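Local coordinates for protein globin (Geobacter sulfurreducens, PDB 2W31) that serves as the heme-binding globin domain of a probably membrane-bound globin-coupled sensor, with a hexacoordinate heme iron, and probably binds oxygen, at residues Asn104-Ile118 with Arg131-Leu143. Sequence-based numbering, arbitrary orientation.
Sequences NVAMNVVRQFTLSII and RREAVEKILDINL. With HEM (protoporphyrin IX containing Fe), chain C.
R111 reaches from helix 100-121 to E136 and D140 on helix 125-151 and carries the polar half of this nearly antiparallel pairing, in which the axes approach to 10.2 Å. With CG set anti to the backbone N (chi1 -170°) and the chain bent at chi3, its guanidinium turns across the two acids. NH1 donates to E136 OE1 at 2.8 Å, which lies at the guanidinium edge, in its plane, and is met on the syn side but 30° out of the carboxylate plane. NH1 and NH2 both close end-on upon D140 OD1, at 2.9 and 3.0 Å, with the two planes turned 63° apart. The aliphatic part of R111 meanwhile lies against L139, whose CD1 comes within 3.7 Å of R111 CA.

On the tight apolar side L139 CD2 meets V110 CG1 and M107 SD, T114 CG2 touches V135 CG1 at 3.7 Å, L115 CD2 also packs on V135 CG1, and I118 CD1 rests on the R131 carbonyl. M107, bent at chi2 and chi3, ends with CE between L143 and the heme vinyl carbon CBB, 3.6 Å away, so helix 100-121 lines the heme pocket here through M107 and A106. W69 and F70 of helix 62-72 back that face.

Looser is the R131 end, where the partly exposed arginine approaches I118 CD1 with CB at 4.1 Å, then leads away to bond E127 O through NH1. The charged face instead meets the second subunit: D140 OD2 takes R111 NE and N108 ND2 of that subunit, and R111 NE pairs with its D140.

A leucine in place of R111 would probably leave E136 OE1 and D140 OD1 without their bridging guanidinium and deprive D140 of the second subunit of a partner. R111 thus probably offsets part of the buried negative charge in both subunits, consistent with a salt-bridge network that couples helix packing to dimer assembly.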
loop_
_atom_site.group_PDB
_atom_site.type_symbol
_atom_site.label_atom_id
_atom_site.label_comp_id
_atom_site.label_asym_id
_atom_site.label_seq_id
_atom_site.Cartn_x
_atom_site.Cartn_y
_atom_site.Cartn_z
ATOM N N ASN A 104 -3.918 7.950 0.030
ATOM C CA ASN A 104 -2.935 7.003 0.590
ATOM C C ASN A 104 -3.160 6.747 2.087
ATOM O O ASN A 104 -3.073 5.581 2.567
ATOM C CB ASN A 104 -1.504 7.477 0.340
ATOM C CG ASN A 104 -1.105 7.441 -1.157
ATOM O OD1 ASN A 104 -0.318 6.557 -1.631
ATOM N ND2 ASN A 104 -1.548 8.444 -1.881
ATOM N N VAL A 105 -3.446 7.814 2.826
ATOM C CA VAL A 105 -3.711 7.706 4.255
ATOM C C VAL A 105 -4.910 6.804 4.528
ATOM O O VAL A 105 -4.851 5.915 5.377
ATOM C CB VAL A 105 -3.965 9.087 4.888
ATOM C CG1 VAL A 105 -4.494 8.932 6.306
ATOM C CG2 VAL A 105 -2.691 9.918 4.877
ATOM N N ALA A 106 -5.998 7.040 3.802
ATOM C CA ALA A 106 -7.227 6.277 3.992
ATOM C C ALA A 106 -7.013 4.801 3.674
ATOM O O ALA A 106 -7.606 3.928 4.308
ATOM C CB ALA A 106 -8.344 6.850 3.135
ATOM N N MET A 107 -6.164 4.529 2.689
ATOM C CA MET A 107 -5.951 3.168 2.214
ATOM C C MET A 107 -5.145 2.352 3.219
ATOM O O MET A 107 -5.293 1.132 3.304
ATOM C CB MET A 107 -5.245 3.177 0.857
ATOM C CG MET A 107 -5.219 1.826 0.160
ATOM S SD MET A 107 -6.870 1.184 -0.173
ATOM C CE MET A 107 -7.264 2.037 -1.697
ATOM N N ASN A 108 -4.292 3.032 3.977
ATOM C CA ASN A 108 -3.608 2.408 5.129
ATOM C C ASN A 108 -4.626 1.978 6.213
ATOM O O ASN A 108 -4.501 0.867 6.787
ATOM C CB ASN A 108 -2.539 3.344 5.722
ATOM C CG ASN A 108 -1.715 2.644 6.799
ATOM O OD1 ASN A 108 -2.009 2.782 7.989
ATOM N ND2 ASN A 108 -0.765 1.799 6.384
ATOM N N VAL A 109 -5.627 2.842 6.471
ATOM C CA VAL A 109 -6.656 2.493 7.443
ATOM C C VAL A 109 -7.382 1.182 7.029
ATOM O O VAL A 109 -7.590 0.275 7.835
ATOM C CB VAL A 109 -7.685 3.635 7.611
ATOM C CG1 VAL A 109 -8.804 3.211 8.623
ATOM C CG2 VAL A 109 -6.982 4.909 8.054
ATOM N N VAL A 110 -7.799 1.115 5.765
ATOM C CA VAL A 110 -8.498 -0.078 5.266
ATOM C C VAL A 110 -7.582 -1.311 5.331
ATOM O O VAL A 110 -8.002 -2.426 5.694
ATOM C CB VAL A 110 -9.004 0.179 3.833
ATOM C CG1 VAL A 110 -9.677 -1.036 3.232
ATOM C CG2 VAL A 110 -9.945 1.390 3.818
ATOM N N ARG A 111 -6.324 -1.109 4.963
ATOM C CA ARG A 111 -5.385 -2.222 4.926
ATOM C C ARG A 111 -5.195 -2.816 6.346
ATOM O O ARG A 111 -5.245 -4.022 6.536
ATOM C CB ARG A 111 -4.064 -1.674 4.395
ATOM C CG ARG A 111 -3.088 -2.674 4.071
ATOM C CD ARG A 111 -1.722 -1.953 3.823
ATOM N NE ARG A 111 -1.717 -0.882 2.814
ATOM C CZ ARG A 111 -1.766 -1.104 1.487
ATOM N NH1 ARG A 111 -1.916 -2.326 1.020
ATOM N NH2 ARG A 111 -1.721 -0.120 0.601
ATOM N N GLN A 112 -5.019 -1.963 7.365
ATOM C CA GLN A 112 -4.739 -2.472 8.719
ATOM C C GLN A 112 -5.993 -3.190 9.210
ATOM O O GLN A 112 -5.900 -4.250 9.838
ATOM C CB GLN A 112 -4.392 -1.308 9.657
ATOM C CG GLN A 112 -3.236 -0.416 9.144
ATOM C CD GLN A 112 -1.836 -0.940 9.460
ATOM O OE1 GLN A 112 -1.631 -2.156 9.628
ATOM N NE2 GLN A 112 -0.852 -0.016 9.520
ATOM N N PHE A 113 -7.167 -2.620 8.911
ATOM C CA PHE A 113 -8.426 -3.196 9.395
ATOM C C PHE A 113 -8.629 -4.589 8.791
ATOM O O PHE A 113 -8.997 -5.564 9.504
ATOM C CB PHE A 113 -9.579 -2.286 8.972
ATOM C CG PHE A 113 -10.960 -2.765 9.437
ATOM C CD1 PHE A 113 -11.500 -2.369 10.673
ATOM C CD2 PHE A 113 -11.709 -3.622 8.624
ATOM C CE1 PHE A 113 -12.754 -2.833 11.091
ATOM C CE2 PHE A 113 -12.994 -4.072 9.031
ATOM C CZ PHE A 113 -13.488 -3.693 10.262
ATOM N N THR A 114 -8.423 -4.698 7.472
ATOM C CA THR A 114 -8.684 -5.960 6.771
ATOM C C THR A 114 -7.676 -7.035 7.136
ATOM O O THR A 114 -8.052 -8.209 7.324
ATOM C CB THR A 114 -8.713 -5.710 5.270
ATOM O OG1 THR A 114 -9.646 -4.657 5.012
ATOM C CG2 THR A 114 -9.200 -6.954 4.520
ATOM N N LEU A 115 -6.416 -6.654 7.345
ATOM C CA LEU A 115 -5.445 -7.664 7.731
ATOM C C LEU A 115 -5.697 -8.160 9.155
ATOM O O LEU A 115 -5.344 -9.339 9.477
ATOM C CB LEU A 115 -3.988 -7.194 7.535
ATOM C CG LEU A 115 -3.607 -6.979 6.074
ATOM C CD1 LEU A 115 -2.048 -6.955 5.980
ATOM C CD2 LEU A 115 -4.199 -7.832 4.984
ATOM N N SER A 116 -6.248 -7.291 9.995
ATOM C CA SER A 116 -6.626 -7.753 11.341
ATOM C C SER A 116 -7.771 -8.756 11.283
ATOM O O SER A 116 -7.743 -9.752 12.029
ATOM C CB SER A 116 -6.904 -6.590 12.279
ATOM O OG SER A 116 -5.634 -6.155 12.748
ATOM N N ILE A 117 -8.763 -8.534 10.413
ATOM C CA ILE A 117 -9.823 -9.570 10.200
ATOM C C ILE A 117 -9.220 -10.905 9.780
ATOM O O ILE A 117 -9.607 -11.986 10.299
ATOM C CB ILE A 117 -10.826 -9.128 9.078
ATOM C CG1 ILE A 117 -11.647 -7.933 9.548
ATOM C CG2 ILE A 117 -11.756 -10.277 8.606
ATOM C CD1 ILE A 117 -12.557 -7.415 8.396
ATOM N N ILE A 118 -8.257 -10.872 8.869
ATOM C CA ILE A 118 -7.626 -12.099 8.413
ATOM C C ILE A 118 -6.868 -12.768 9.552
ATOM O O ILE A 118 -7.007 -13.991 9.753
ATOM C CB ILE A 118 -6.708 -11.830 7.205
ATOM C CG1 ILE A 118 -7.549 -11.402 5.990
ATOM C CG2 ILE A 118 -5.858 -13.079 6.907
ATOM C CD1 ILE A 118 -6.700 -11.004 4.790
ATOM N N ARG A 131 -4.724 -15.462 1.812
ATOM C CA ARG A 131 -5.771 -14.425 1.926
ATOM C C ARG A 131 -5.163 -13.026 2.081
ATOM O O ARG A 131 -5.621 -12.077 1.422
ATOM C CB ARG A 131 -6.747 -14.748 3.063
ATOM C CG ARG A 131 -7.676 -15.908 2.676
ATOM C CD ARG A 131 -8.233 -16.688 3.872
ATOM N NE ARG A 131 -9.090 -17.781 3.392
ATOM C CZ ARG A 131 -8.652 -18.908 2.837
ATOM N NH1 ARG A 131 -7.352 -19.141 2.694
ATOM N NH2 ARG A 131 -9.537 -19.818 2.397
ATOM N N ARG A 132 -4.095 -12.913 2.887
ATOM C CA ARG A 132 -3.405 -11.635 3.011
ATOM C C ARG A 132 -2.835 -11.219 1.652
ATOM O O ARG A 132 -2.934 -10.024 1.274
ATOM C CB ARG A 132 -2.294 -11.708 4.070
ATOM C CG ARG A 132 -1.725 -10.338 4.455
ATOM C CD ARG A 132 -0.559 -10.441 5.420
ATOM N NE ARG A 132 0.539 -11.260 4.889
ATOM C CZ ARG A 132 0.958 -12.413 5.416
ATOM N NH1 ARG A 132 0.392 -12.904 6.504
ATOM N NH2 ARG A 132 1.958 -13.074 4.849
ATOM N N GLU A 133 -2.205 -12.165 0.926
ATOM C CA GLU A 133 -1.624 -11.783 -0.362
ATOM C C GLU A 133 -2.689 -11.275 -1.356
ATOM O O GLU A 133 -2.459 -10.293 -2.056
ATOM C CB GLU A 133 -0.816 -12.936 -0.984
ATOM C CG GLU A 133 0.540 -13.218 -0.249
ATOM C CD GLU A 133 1.229 -14.511 -0.683
ATOM O OE1 GLU A 133 0.553 -15.404 -1.231
ATOM O OE2 GLU A 133 2.431 -14.664 -0.388
ATOM N N ALA A 134 -3.873 -11.917 -1.381
ATOM C CA ALA A 134 -4.944 -11.504 -2.297
ATOM C C ALA A 134 -5.438 -10.086 -1.922
ATOM O O ALA A 134 -5.676 -9.245 -2.803
ATOM C CB ALA A 134 -6.124 -12.511 -2.235
ATOM N N VAL A 135 -5.651 -9.845 -0.619
ATOM C CA VAL A 135 -6.160 -8.537 -0.153
ATOM C C VAL A 135 -5.119 -7.446 -0.440
ATOM O O VAL A 135 -5.469 -6.355 -0.918
ATOM C CB VAL A 135 -6.472 -8.569 1.353
ATOM C CG1 VAL A 135 -6.560 -7.164 1.945
ATOM C CG2 VAL A 135 -7.754 -9.371 1.579
ATOM N N GLU A 136 -3.841 -7.727 -0.166
ATOM C CA GLU A 136 -2.829 -6.691 -0.481
ATOM C C GLU A 136 -2.785 -6.345 -1.963
ATOM O O GLU A 136 -2.618 -5.162 -2.317
ATOM C CB GLU A 136 -1.447 -7.075 0.018
ATOM C CG GLU A 136 -1.332 -7.232 1.521
ATOM C CD GLU A 136 -1.136 -5.965 2.283
ATOM O OE1 GLU A 136 -1.803 -4.939 2.040
ATOM O OE2 GLU A 136 -0.318 -6.015 3.242
ATOM N N LYS A 137 -2.941 -7.338 -2.847
ATOM C CA LYS A 137 -3.001 -7.059 -4.271
ATOM C C LYS A 137 -4.212 -6.176 -4.649
ATOM O O LYS A 137 -4.068 -5.188 -5.339
ATOM C CB LYS A 137 -3.025 -8.357 -5.091
ATOM C CG LYS A 137 -1.720 -9.113 -5.098
ATOM C CD LYS A 137 -1.916 -10.413 -5.827
ATOM C CE LYS A 137 -0.941 -11.469 -5.334
ATOM N NZ LYS A 137 -1.204 -12.844 -5.859
ATOM N N ILE A 138 -5.407 -6.530 -4.194
ATOM C CA ILE A 138 -6.567 -5.722 -4.599
ATOM C C ILE A 138 -6.510 -4.299 -4.030
ATOM O O ILE A 138 -6.854 -3.334 -4.724
ATOM C CB ILE A 138 -7.913 -6.455 -4.347
ATOM C CG1 ILE A 138 -9.019 -5.837 -5.219
ATOM C CG2 ILE A 138 -8.345 -6.495 -2.857
ATOM C CD1 ILE A 138 -8.776 -6.003 -6.699
ATOM N N LEU A 139 -6.065 -4.163 -2.788
ATOM C CA LEU A 139 -5.948 -2.794 -2.199
ATOM C C LEU A 139 -4.899 -2.005 -2.992
ATOM O O LEU A 139 -5.111 -0.823 -3.316
ATOM C CB LEU A 139 -5.562 -2.827 -0.709
ATOM C CG LEU A 139 -6.617 -3.480 0.175
ATOM C CD1 LEU A 139 -6.088 -3.532 1.591
ATOM C CD2 LEU A 139 -7.886 -2.692 0.108
ATOM N N ASP A 140 -3.748 -2.635 -3.279
ATOM C CA ASP A 140 -2.678 -1.926 -4.035
ATOM C C ASP A 140 -3.121 -1.569 -5.455
ATOM O O ASP A 140 -2.773 -0.489 -5.945
ATOM C CB ASP A 140 -1.352 -2.709 -3.996
ATOM C CG ASP A 140 -0.629 -2.578 -2.652
ATOM O OD1 ASP A 140 -1.122 -1.846 -1.750
ATOM O OD2 ASP A 140 0.428 -3.235 -2.516
ATOM N N ILE A 141 -3.892 -2.449 -6.105
ATOM C CA ILE A 141 -4.456 -2.135 -7.419
ATOM C C ILE A 141 -5.403 -0.940 -7.325
ATOM O O ILE A 141 -5.311 -0.007 -8.139
ATOM C CB ILE A 141 -5.156 -3.374 -8.041
ATOM C CG1 ILE A 141 -4.102 -4.418 -8.438
ATOM C CG2 ILE A 141 -6.100 -2.974 -9.230
ATOM C CD1 ILE A 141 -4.616 -5.846 -8.751
ATOM N N ASN A 142 -6.275 -0.929 -6.309
ATOM C CA ASN A 142 -7.183 0.212 -6.109
ATOM C C ASN A 142 -6.422 1.530 -5.938
ATOM O O ASN A 142 -6.723 2.543 -6.570
ATOM C CB ASN A 142 -8.127 -0.055 -4.929
ATOM C CG ASN A 142 -9.363 -0.861 -5.335
ATOM O OD1 ASN A 142 -10.489 -0.322 -5.297
ATOM N ND2 ASN A 142 -9.174 -2.105 -5.740
ATOM N N LEU A 143 -5.418 1.510 -5.061
ATOM C CA LEU A 143 -4.633 2.709 -4.794
ATOM C C LEU A 143 -3.858 3.162 -6.048
ATOM O O LEU A 143 -3.741 4.371 -6.335
ATOM C CB LEU A 143 -3.645 2.396 -3.643
ATOM C CG LEU A 143 -2.719 3.550 -3.227
ATOM C CD1 LEU A 143 -3.494 4.792 -2.778
ATOM C CD2 LEU A 143 -1.788 3.064 -2.105
HETATM C CHA HEM C . -16.534 9.848 -3.038
HETATM C CHB HEM C . -14.036 5.783 -2.363
HETATM C CHC HEM C . -10.913 8.286 0.370
HETATM C CHD HEM C . -14.140 11.867 0.686
HETATM C C1A HEM C . -16.132 8.532 -3.112
HETATM C C2A HEM C . -16.762 7.489 -3.902
HETATM C C3A HEM C . -16.087 6.350 -3.701
HETATM C C4A HEM C . -14.996 6.670 -2.785
HETATM C CMA HEM C . -16.347 4.954 -4.301
HETATM C CAA HEM C . -18.003 7.690 -4.831
HETATM C CBA HEM C . -17.415 8.362 -6.078
HETATM C CGA HEM C . -18.307 8.320 -7.303
HETATM O O1A HEM C . -18.511 7.224 -7.896
HETATM O O2A HEM C . -18.803 9.414 -7.696
HETATM C C1B HEM C . -12.888 6.146 -1.679
HETATM C C2B HEM C . -11.709 5.321 -1.461
HETATM C C3B HEM C . -10.840 6.007 -0.710
HETATM C C4B HEM C . -11.465 7.280 -0.380
HETATM C CMB HEM C . -11.571 3.910 -2.072
HETATM C CAB HEM C . -9.468 5.579 -0.195
HETATM C CBB HEM C . -9.241 4.335 0.269
HETATM C C1C HEM C . -11.545 9.439 0.763
HETATM C C2C HEM C . -11.082 10.373 1.762
HETATM C C3C HEM C . -11.994 11.343 1.876
HETATM C C4C HEM C . -13.053 11.067 0.928
HETATM C CMC HEM C . -9.788 10.261 2.565
HETATM C CAC HEM C . -11.907 12.557 2.824
HETATM C CBC HEM C . -12.863 12.901 3.681
HETATM C C1D HEM C . -14.999 11.719 -0.372
HETATM C C2D HEM C . -15.949 12.741 -0.836
HETATM C C3D HEM C . -16.696 12.126 -2.000
HETATM C C4D HEM C . -16.148 10.778 -2.119
HETATM C CMD HEM C . -16.114 14.147 -0.272
HETATM C CAD HEM C . -17.833 12.748 -2.857
HETATM C CBD HEM C . -17.309 13.722 -3.894
HETATM C CGD HEM C . -18.487 14.520 -4.416
HETATM O O1D HEM C . -19.166 15.231 -3.626
HETATM O O2D HEM C . -18.744 14.449 -5.637
HETATM N NA HEM C . -15.058 8.007 -2.426
HETATM N NB HEM C . -12.701 7.327 -1.011
HETATM N NC HEM C . -12.766 9.879 0.261
HETATM N ND HEM C . -15.162 10.602 -1.157
HETATM FE FE HEM C . -13.917 8.941 -1.066
#